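Putative esterase (Sulfolobus solfataricus P2, PDB 2RAU) is a putative alpha/beta-hydrolase, probably a lipase or esterase that hydrolyses ester bonds, and carries bound calcium ions. Local coordinates at residues I99-K111 and L269-S281. Residues are numbered along the deposited sequence; the frame is centred on the assembly and turned at random.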
ATOM      1  N   ILE A  99      -1.206  -7.807  -3.156  1.00 25.07           N
ATOM      2  CA  ILE A  99      -0.632  -8.750  -2.186  1.00 25.46           C
ATOM      3  C   ILE A  99      -0.917  -8.331  -0.746  1.00 25.61           C
ATOM      4  O   ILE A  99      -0.876  -7.124  -0.412  1.00 25.70           O
ATOM      5  CB  ILE A  99       0.910  -8.836  -2.417  1.00 25.46           C
ATOM      6  CG1 ILE A  99       1.558  -9.832  -1.445  1.00 27.67           C
ATOM      7  CG2 ILE A  99       1.577  -7.450  -2.324  1.00 25.83           C
ATOM      8  CD1 ILE A  99       3.134 -10.136  -1.666  1.00 24.08           C
ATOM      9  N   ASP A 100      -1.290  -9.339   0.055  1.00 25.58           N
ATOM     10  CA  ASP A 100      -1.341  -9.258   1.486  1.00 25.41           C
ATOM     11  C   ASP A 100       0.012  -9.769   2.001  1.00 27.34           C
ATOM     12  O   ASP A 100       0.380 -10.929   1.806  1.00 27.53           O
ATOM     13  CB  ASP A 100      -2.438 -10.081   2.089  1.00 25.10           C
ATOM     14  CG  ASP A 100      -3.811  -9.655   1.644  1.00 27.01           C
ATOM     15  OD1 ASP A 100      -4.054  -8.441   1.539  1.00 28.82           O
ATOM     16  OD2 ASP A 100      -4.692 -10.517   1.474  1.00 29.20           O
ATOM     17  N   TYR A 101       0.784  -8.865   2.582  1.00 26.03           N
ATOM     18  CA  TYR A 101       2.060  -9.211   3.156  1.00 25.81           C
ATOM     19  C   TYR A 101       1.824 -10.031   4.412  1.00 26.22           C
ATOM     20  O   TYR A 101       0.705 -10.087   4.910  1.00 26.27           O
ATOM     21  CB  TYR A 101       2.797  -7.973   3.594  1.00 27.08           C
ATOM     22  CG  TYR A 101       3.093  -6.973   2.515  1.00 28.04           C
ATOM     23  CD1 TYR A 101       3.785  -7.346   1.353  1.00 26.43           C
ATOM     24  CD2 TYR A 101       2.734  -5.645   2.670  1.00 31.36           C
ATOM     25  CE1 TYR A 101       4.094  -6.405   0.371  1.00 24.87           C
ATOM     26  CE2 TYR A 101       3.048  -4.701   1.713  1.00 26.20           C
ATOM     27  CZ  TYR A 101       3.735  -5.070   0.565  1.00 28.06           C
ATOM     28  OH  TYR A 101       4.030  -4.085  -0.358  1.00 25.01           O
ATOM     29  N   ARG A 102       2.897 -10.578   4.973  1.00 23.02           N
ATOM     30  CA  ARG A 102       2.803 -11.396   6.191  1.00 25.30           C
ATOM     31  C   ARG A 102       2.189 -10.642   7.376  1.00 25.89           C
ATOM     32  O   ARG A 102       1.594 -11.256   8.293  1.00 24.04           O
ATOM     33  CB  ARG A 102       4.178 -11.975   6.549  1.00 23.64           C
ATOM     34  CG  ARG A 102       4.779 -12.832   5.434  1.00 25.47           C
ATOM     35  CD  ARG A 102       6.072 -13.432   5.846  1.00 23.79           C
ATOM     36  NE  ARG A 102       6.766 -13.987   4.695  1.00 27.04           N
ATOM     37  CZ  ARG A 102       7.605 -15.020   4.726  1.00 29.34           C
ATOM     38  NH1 ARG A 102       7.879 -15.675   5.833  1.00 26.03           N
ATOM     39  NH2 ARG A 102       8.151 -15.419   3.604  1.00 24.79           N
ATOM     40  N   THR A 103       2.366  -9.330   7.368  1.00 25.27           N
ATOM     41  CA  THR A 103       1.786  -8.402   8.365  1.00 24.61           C
ATOM     42  C   THR A 103       0.267  -8.530   8.442  1.00 25.26           C
ATOM     43  O   THR A 103      -0.334  -8.277   9.476  1.00 25.51           O
ATOM     44  CB  THR A 103       2.190  -6.944   8.043  1.00 21.56           C
ATOM     45  OG1 THR A 103       1.947  -6.713   6.642  1.00 26.22           O
ATOM     46  CG2 THR A 103       3.627  -6.688   8.464  1.00 26.75           C
ATOM     47  N   HIS A 104      -0.351  -9.007   7.353  1.00 24.34           N
ATOM     48  CA  HIS A 104      -1.763  -9.181   7.314  1.00 26.88           C
ATOM     49  C   HIS A 104      -2.281 -10.405   8.076  1.00 26.75           C
ATOM     50  O   HIS A 104      -3.490 -10.597   8.144  1.00 25.77           O
ATOM     51  CB  HIS A 104      -2.275  -9.217   5.895  1.00 24.95           C
ATOM     52  CG  HIS A 104      -3.713  -8.862   5.758  1.00 25.69           C
ATOM     53  ND1 HIS A 104      -4.279  -7.738   6.352  1.00 29.46           N
ATOM     54  CD2 HIS A 104      -4.709  -9.453   5.048  1.00 30.65           C
ATOM     55  CE1 HIS A 104      -5.561  -7.685   6.025  1.00 25.87           C
ATOM     56  NE2 HIS A 104      -5.844  -8.710   5.230  1.00 27.23           N
ATOM     57  N   TYR A 105      -1.373 -11.160   8.684  1.00 24.35           N
ATOM     58  CA  TYR A 105      -1.713 -12.371   9.437  1.00 23.30           C
ATOM     59  C   TYR A 105      -1.282 -12.277  10.902  1.00 24.10           C
ATOM     60  O   TYR A 105      -1.516 -13.219  11.679  1.00 26.24           O
ATOM     61  CB  TYR A 105      -1.107 -13.605   8.743  1.00 27.13           C
ATOM     62  CG  TYR A 105      -1.823 -13.815   7.437  1.00 23.62           C
ATOM     63  CD1 TYR A 105      -3.013 -14.475   7.424  1.00 34.81           C
ATOM     64  CD2 TYR A 105      -1.344 -13.261   6.248  1.00 25.39           C
ATOM     65  CE1 TYR A 105      -3.726 -14.578   6.287  1.00 34.55           C
ATOM     66  CE2 TYR A 105      -2.056 -13.345   5.115  1.00 27.98           C
ATOM     67  CZ  TYR A 105      -3.244 -14.035   5.138  1.00 27.75           C
ATOM     68  OH  TYR A 105      -4.012 -14.208   4.018  1.00 35.94           O
ATOM     69  N   VAL A 106      -0.770 -11.118  11.307  1.00 25.19           N
ATOM     70  CA  VAL A 106      -0.331 -10.904  12.719  1.00 23.73           C
ATOM     71  C   VAL A 106      -1.540 -10.554  13.646  1.00 23.69           C
ATOM     72  O   VAL A 106      -2.300  -9.627  13.371  1.00 26.48           O
ATOM     73  CB  VAL A 106       0.762  -9.796  12.766  1.00 25.20           C
ATOM     74  CG1 VAL A 106       1.215  -9.463  14.263  1.00 23.44           C
ATOM     75  CG2 VAL A 106       1.962 -10.188  11.897  1.00 25.29           C
ATOM     76  N   PRO A 107      -1.740 -11.319  14.747  1.00 24.72           N
ATOM     77  CA  PRO A 107      -2.806 -10.935  15.639  1.00 25.51           C
ATOM     78  C   PRO A 107      -2.543  -9.577  16.306  1.00 26.14           C
ATOM     79  O   PRO A 107      -1.411  -9.236  16.641  1.00 25.80           O
ATOM     80  CB  PRO A 107      -2.805 -12.026  16.708  1.00 24.79           C
ATOM     81  CG  PRO A 107      -1.963 -13.104  16.171  1.00 24.92           C
ATOM     82  CD  PRO A 107      -0.998 -12.468  15.256  1.00 22.65           C
ATOM     83  N   PRO A 108      -3.600  -8.784  16.481  1.00 27.43           N
ATOM     84  CA  PRO A 108      -3.427  -7.460  17.032  1.00 26.88           C
ATOM     85  C   PRO A 108      -3.093  -7.448  18.519  1.00 25.56           C
ATOM     86  O   PRO A 108      -2.592  -6.438  19.045  1.00 27.28           O
ATOM     87  CB  PRO A 108      -4.775  -6.810  16.739  1.00 26.74           C
ATOM     88  CG  PRO A 108      -5.769  -7.954  16.820  1.00 31.01           C
ATOM     89  CD  PRO A 108      -5.005  -9.089  16.145  1.00 27.97           C
ATOM     90  N   PHE A 109      -3.339  -8.558  19.209  1.00 25.07           N
ATOM     91  CA  PHE A 109      -3.166  -8.593  20.667  1.00 24.11           C
ATOM     92  C   PHE A 109      -1.775  -9.046  21.066  1.00 27.57           C
ATOM     93  O   PHE A 109      -1.472  -9.042  22.248  1.00 28.16           O
ATOM     94  CB  PHE A 109      -4.227  -9.491  21.338  1.00 25.35           C
ATOM     95  CG  PHE A 109      -4.308 -10.870  20.753  1.00 24.53           C
ATOM     96  CD1 PHE A 109      -3.407 -11.867  21.130  1.00 27.06           C
ATOM     97  CD2 PHE A 109      -5.212 -11.135  19.741  1.00 24.56           C
ATOM     98  CE1 PHE A 109      -3.463 -13.101  20.553  1.00 27.57           C
ATOM     99  CE2 PHE A 109      -5.263 -12.356  19.177  1.00 28.69           C
ATOM    100  CZ  PHE A 109      -4.355 -13.337  19.558  1.00 28.42           C
ATOM    101  N   LEU A 110      -0.947  -9.478  20.125  1.00 25.16           N
ATOM    102  CA  LEU A 110       0.421  -9.896  20.509  1.00 26.80           C
ATOM    103  C   LEU A 110       1.217  -8.655  20.896  1.00 28.19           C
ATOM    104  O   LEU A 110       0.956  -7.550  20.377  1.00 25.93           O
ATOM    105  CB  LEU A 110       1.141 -10.651  19.360  1.00 27.71           C
ATOM    106  CG  LEU A 110       0.570 -12.011  18.921  1.00 25.84           C
ATOM    107  CD1 LEU A 110       1.543 -12.600  17.870  1.00 25.55           C
ATOM    108  CD2 LEU A 110       0.310 -12.943  20.123  1.00 22.06           C
ATOM    109  N   LYS A 111       2.179  -8.832  21.787  1.00 29.01           N
ATOM    110  CA  LYS A 111       3.014  -7.721  22.235  1.00 31.31           C
ATOM    111  C   LYS A 111       4.437  -8.139  22.523  1.00 29.61           C
ATOM    112  O   LYS A 111       4.718  -9.283  22.839  1.00 27.61           O
ATOM    113  CB  LYS A 111       2.451  -7.094  23.515  1.00 31.67           C
ATOM    114  CG  LYS A 111       2.358  -8.046  24.635  1.00 38.06           C
ATOM    115  N   LEU A 269      -7.542   4.651   7.737  1.00 25.77           N
ATOM    116  CA  LEU A 269      -6.836   4.512   9.005  1.00 23.74           C
ATOM    117  C   LEU A 269      -7.364   3.302   9.765  1.00 23.07           C
ATOM    118  O   LEU A 269      -6.601   2.538  10.334  1.00 25.43           O
ATOM    119  CB  LEU A 269      -6.970   5.792   9.825  1.00 24.79           C
ATOM    120  CG  LEU A 269      -5.836   6.838   9.660  1.00 22.67           C
ATOM    121  CD1 LEU A 269      -4.601   6.334  10.342  1.00 25.87           C
ATOM    122  CD2 LEU A 269      -5.558   7.250   8.212  1.00 25.20           C
ATOM    123  N   ALA A 270      -8.681   3.153   9.759  1.00 25.82           N
ATOM    124  CA  ALA A 270      -9.330   2.086  10.506  1.00 25.46           C
ATOM    125  C   ALA A 270      -8.924   0.678  10.021  1.00 24.78           C
ATOM    126  O   ALA A 270      -8.905  -0.261  10.823  1.00 24.80           O
ATOM    127  CB  ALA A 270     -10.834   2.244  10.458  1.00 22.84           C
ATOM    128  N   SER A 271      -8.692   0.527   8.722  1.00 26.92           N
ATOM    129  CA  SER A 271      -8.494  -0.764   8.098  1.00 23.91           C
ATOM    130  C   SER A 271      -7.040  -1.217   7.940  1.00 26.06           C
ATOM    131  O   SER A 271      -6.780  -2.258   7.350  1.00 25.58           O
ATOM    132  CB  SER A 271      -9.222  -0.807   6.745  1.00 23.64           C
ATOM    133  OG  SER A 271      -8.800   0.199   5.849  1.00 24.90           O
ATOM    134  N   PHE A 272      -6.103  -0.438   8.443  1.00 24.15           N
ATOM    135  CA  PHE A 272      -4.710  -0.850   8.455  1.00 25.16           C
ATOM    136  C   PHE A 272      -4.489  -2.140   9.274  1.00 26.07           C
ATOM    137  O   PHE A 272      -5.243  -2.439  10.170  1.00 25.77           O
ATOM    138  CB  PHE A 272      -3.831   0.228   9.093  1.00 23.38           C
ATOM    139  CG  PHE A 272      -3.464   1.400   8.159  1.00 23.63           C
ATOM    140  CD1 PHE A 272      -3.147   1.197   6.843  1.00 27.52           C
ATOM    141  CD2 PHE A 272      -3.425   2.676   8.655  1.00 27.22           C
ATOM    142  CE1 PHE A 272      -2.798   2.246   6.026  1.00 28.23           C
ATOM    143  CE2 PHE A 272      -3.053   3.738   7.836  1.00 28.02           C
ATOM    144  CZ  PHE A 272      -2.764   3.508   6.522  1.00 26.87           C
ATOM    145  N   ASP A 273      -3.403  -2.864   8.948  1.00 26.12           N
ATOM    146  CA  ASP A 273      -2.841  -3.885   9.820  1.00 28.16           C
ATOM    147  C   ASP A 273      -2.263  -3.214  11.079  1.00 25.29           C
ATOM    148  O   ASP A 273      -1.886  -2.067  11.055  1.00 25.09           O
ATOM    149  CB  ASP A 273      -1.722  -4.661   9.117  1.00 25.50           C
ATOM    150  CG  ASP A 273      -2.228  -5.591   8.017  1.00 25.48           C
ATOM    151  OD1 ASP A 273      -3.266  -6.253   8.235  1.00 26.49           O
ATOM    152  OD2 ASP A 273      -1.484  -5.774   7.012  1.00 24.05           O
ATOM    153  N   PRO A 274      -2.209  -3.942  12.201  1.00 25.69           N
ATOM    154  CA  PRO A 274      -1.729  -3.325  13.437  1.00 26.91           C
ATOM    155  C   PRO A 274      -0.238  -3.021  13.530  1.00 27.95           C
ATOM    156  O   PRO A 274       0.169  -2.151  14.282  1.00 24.99           O
ATOM    157  CB  PRO A 274      -2.091  -4.380  14.501  1.00 25.52           C
ATOM    158  CG  PRO A 274      -2.213  -5.675  13.723  1.00 25.85           C
ATOM    159  CD  PRO A 274      -2.716  -5.305  12.400  1.00 25.75           C
ATOM    160  N   TYR A 275       0.571  -3.813  12.837  1.00 27.34           N
ATOM    161  CA  TYR A 275       2.018  -3.810  13.016  1.00 26.36           C
ATOM    162  C   TYR A 275       2.803  -3.971  11.739  1.00 25.45           C
ATOM    163  O   TYR A 275       2.362  -4.619  10.786  1.00 25.70           O
ATOM    164  CB  TYR A 275       2.432  -4.943  13.940  1.00 26.32           C
ATOM    165  CG  TYR A 275       1.772  -4.982  15.309  1.00 26.02           C
ATOM    166  CD1 TYR A 275       1.986  -3.947  16.222  1.00 27.13           C
ATOM    167  CD2 TYR A 275       1.030  -6.080  15.725  1.00 28.38           C
ATOM    168  CE1 TYR A 275       1.413  -3.981  17.500  1.00 31.90           C
ATOM    169  CE2 TYR A 275       0.500  -6.142  16.999  1.00 28.16           C
ATOM    170  CZ  TYR A 275       0.708  -5.083  17.876  1.00 32.24           C
ATOM    171  OH  TYR A 275       0.207  -5.097  19.148  1.00 30.79           O
ATOM    172  N   TRP A 276       4.013  -3.424  11.770  1.00 26.24           N
ATOM    173  CA  TRP A 276       4.939  -3.453  10.649  1.00 26.59           C
ATOM    174  C   TRP A 276       6.324  -3.792  11.200  1.00 26.34           C
ATOM    175  O   TRP A 276       6.698  -3.265  12.196  1.00 24.95           O
ATOM    176  CB  TRP A 276       4.996  -2.094   9.980  1.00 26.44           C
ATOM    177  CG  TRP A 276       5.711  -2.055   8.692  1.00 25.06           C
ATOM    178  CD1 TRP A 276       6.968  -1.549   8.452  1.00 21.90           C
ATOM    179  CD2 TRP A 276       5.229  -2.532   7.426  1.00 23.64           C
ATOM    180  NE1 TRP A 276       7.286  -1.690   7.108  1.00 25.70           N
ATOM    181  CE2 TRP A 276       6.234  -2.288   6.463  1.00 24.26           C
ATOM    182  CE3 TRP A 276       4.045  -3.128   7.005  1.00 26.21           C
ATOM    183  CZ2 TRP A 276       6.073  -2.613   5.110  1.00 22.64           C
ATOM    184  CZ3 TRP A 276       3.890  -3.428   5.670  1.00 22.67           C
ATOM    185  CH2 TRP A 276       4.891  -3.167   4.735  1.00 25.74           C
ATOM    186  N   PRO A 277       7.072  -4.703  10.546  1.00 26.49           N
ATOM    187  CA  PRO A 277       8.361  -5.071  11.083  1.00 25.70           C
ATOM    188  C   PRO A 277       9.400  -3.971  11.002  1.00 24.75           C
ATOM    189  O   PRO A 277       9.552  -3.281   9.971  1.00 27.42           O
ATOM    190  CB  PRO A 277       8.763  -6.271  10.225  1.00 25.95           C
ATOM    191  CG  PRO A 277       8.114  -5.978   8.893  1.00 28.10           C
ATOM    192  CD  PRO A 277       6.769  -5.414   9.287  1.00 26.88           C
ATOM    193  N   TYR A 278      10.099  -3.777  12.108  1.00 25.78           N
ATOM    194  CA  TYR A 278      11.279  -2.899  12.126  1.00 25.14           C
ATOM    195  C   TYR A 278      12.385  -3.320  11.157  1.00 26.69           C
ATOM    196  O   TYR A 278      13.153  -2.480  10.693  1.00 27.13           O
ATOM    197  CB  TYR A 278      11.898  -2.794  13.559  1.00 28.92           C
ATOM    198  CG  TYR A 278      11.446  -1.546  14.309  1.00 29.07           C
ATOM    199  CD1 TYR A 278      11.903  -0.286  13.933  1.00 36.66           C
ATOM    200  CD2 TYR A 278      10.593  -1.625  15.403  1.00 35.16           C
ATOM    201  CE1 TYR A 278      11.507   0.864  14.613  1.00 29.35           C
ATOM    202  CE2 TYR A 278      10.180  -0.486  16.061  1.00 31.34           C
ATOM    203  CZ  TYR A 278      10.653   0.760  15.661  1.00 32.03           C
ATOM    204  OH  TYR A 278      10.242   1.916  16.302  1.00 29.19           O
ATOM    205  N   ARG A 279      12.486  -4.613  10.885  1.00 27.70           N
ATOM    206  CA  ARG A 279      13.616  -5.145  10.151  1.00 25.62           C
ATOM    207  C   ARG A 279      13.788  -4.438   8.774  1.00 27.96           C
ATOM    208  O   ARG A 279      14.907  -4.090   8.359  1.00 30.09           O
ATOM    209  CB  ARG A 279      13.486  -6.690  10.069  1.00 27.17           C
ATOM    210  CG  ARG A 279      14.581  -7.439   9.313  1.00 34.73           C
ATOM    211  CD  ARG A 279      15.865  -7.158   9.975  1.00 39.28           C
ATOM    212  NE  ARG A 279      16.970  -8.006   9.544  1.00 43.57           N
ATOM    213  CZ  ARG A 279      17.508  -8.979  10.282  1.00 43.98           C
ATOM    214  NH1 ARG A 279      17.036  -9.311  11.483  1.00 38.87           N
ATOM    215  NH2 ARG A 279      18.542  -9.636   9.808  1.00 43.50           N
ATOM    216  N   LEU A 280      12.688  -4.164   8.093  1.00 28.63           N
ATOM    217  CA  LEU A 280      12.766  -3.545   6.774  1.00 28.42           C
ATOM    218  C   LEU A 280      13.503  -2.210   6.818  1.00 30.33           C
ATOM    219  O   LEU A 280      14.364  -1.957   5.988  1.00 36.66           O
ATOM    220  CB  LEU A 280      11.360  -3.384   6.185  1.00 29.37           C
ATOM    221  CG  LEU A 280      10.679  -4.604   5.585  1.00 31.81           C
ATOM    222  CD1 LEU A 280       9.230  -4.331   5.417  1.00 26.97           C
ATOM    223  CD2 LEU A 280      11.328  -5.011   4.238  1.00 23.15           C
ATOM    224  N   SER A 281      13.197  -1.378   7.809  1.00 32.64           N
ATOM    225  CA  SER A 281      13.814  -0.068   7.916  1.00 32.74           C
ATOM    226  C   SER A 281      15.216  -0.156   8.503  1.00 33.73           C
ATOM    227  O   SER A 281      16.063   0.693   8.228  1.00 34.61           O
ATOM    228  CB  SER A 281      12.927   0.896   8.724  1.00 33.13           C
ATOM    229  OG  SER A 281      12.725   0.473  10.051  1.00 32.12           O
TER
HETATM  230  O   HOH W   1      -0.297  -6.674   4.248  1.00 18.75           O
HETATM  231  O   HOH W   2       0.638  -4.423   6.442  1.00 16.91           O
HETATM  232  O   HOH W   3       0.458  -6.385  11.358  1.00 18.08           O
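OD1 of Asp273 accepts a hydrogen bond of 2.6 Å from ND1 of His104, the N-H pointing at the oxygen at 162°, where the loop leaving strand 94-100 of an alpha/beta-hydrolase fold meets the segment that joins helix 262-270 to strand 275-277. The N-H approaches OD1 on its syn side, the side of OD2, and the oxygen lies close to the imidazole plane, although ring and carboxylate planes are turned 50° apart. Glu64 takes the far nitrogen of the ring, NE2, so both ends of the imidazole are tethered and its rotation is fixed. OD2 faces two waters instead: one links it to the backbone N of Tyr101, and the other, 2.6 Å from OD2, reaches OG1 of Thr103. A third water donates to the carbonyl oxygens of Thr103 and Tyr275, tying the 3-10 turn 102-105 to the short strand.

Beside this polar cluster, Thr103 directs CG2 anti to its own carbonyl carbon, which brings the methyl against Pro277, where it packs tightly, 3.5 Å from CD. Trp276 swings its indole back toward the other segment with CG anti to the backbone N, and CH2 lies 3.9 Å from CE2 of Tyr101. The two rings meet obliquely, planes at 76°; the Tyr101 hydroxyl is hydrogen-bonded to O of Pro57, and the Tyr101 side chain touches the residues of a putative nucleophile elbow.

At the other end, Pro108 CB rests against Pro274 CG, while Val106 CG1 meets the edge of the Tyr275 ring at CD2. This phenol extends alongside the type I turn 107-110, its OH lying 3.1 Å from O of Pro108 and 2.8 Å from O of Leu110, the latter a weak hydrogen bond and not a settled one, since the single proton has another acceptor within reach.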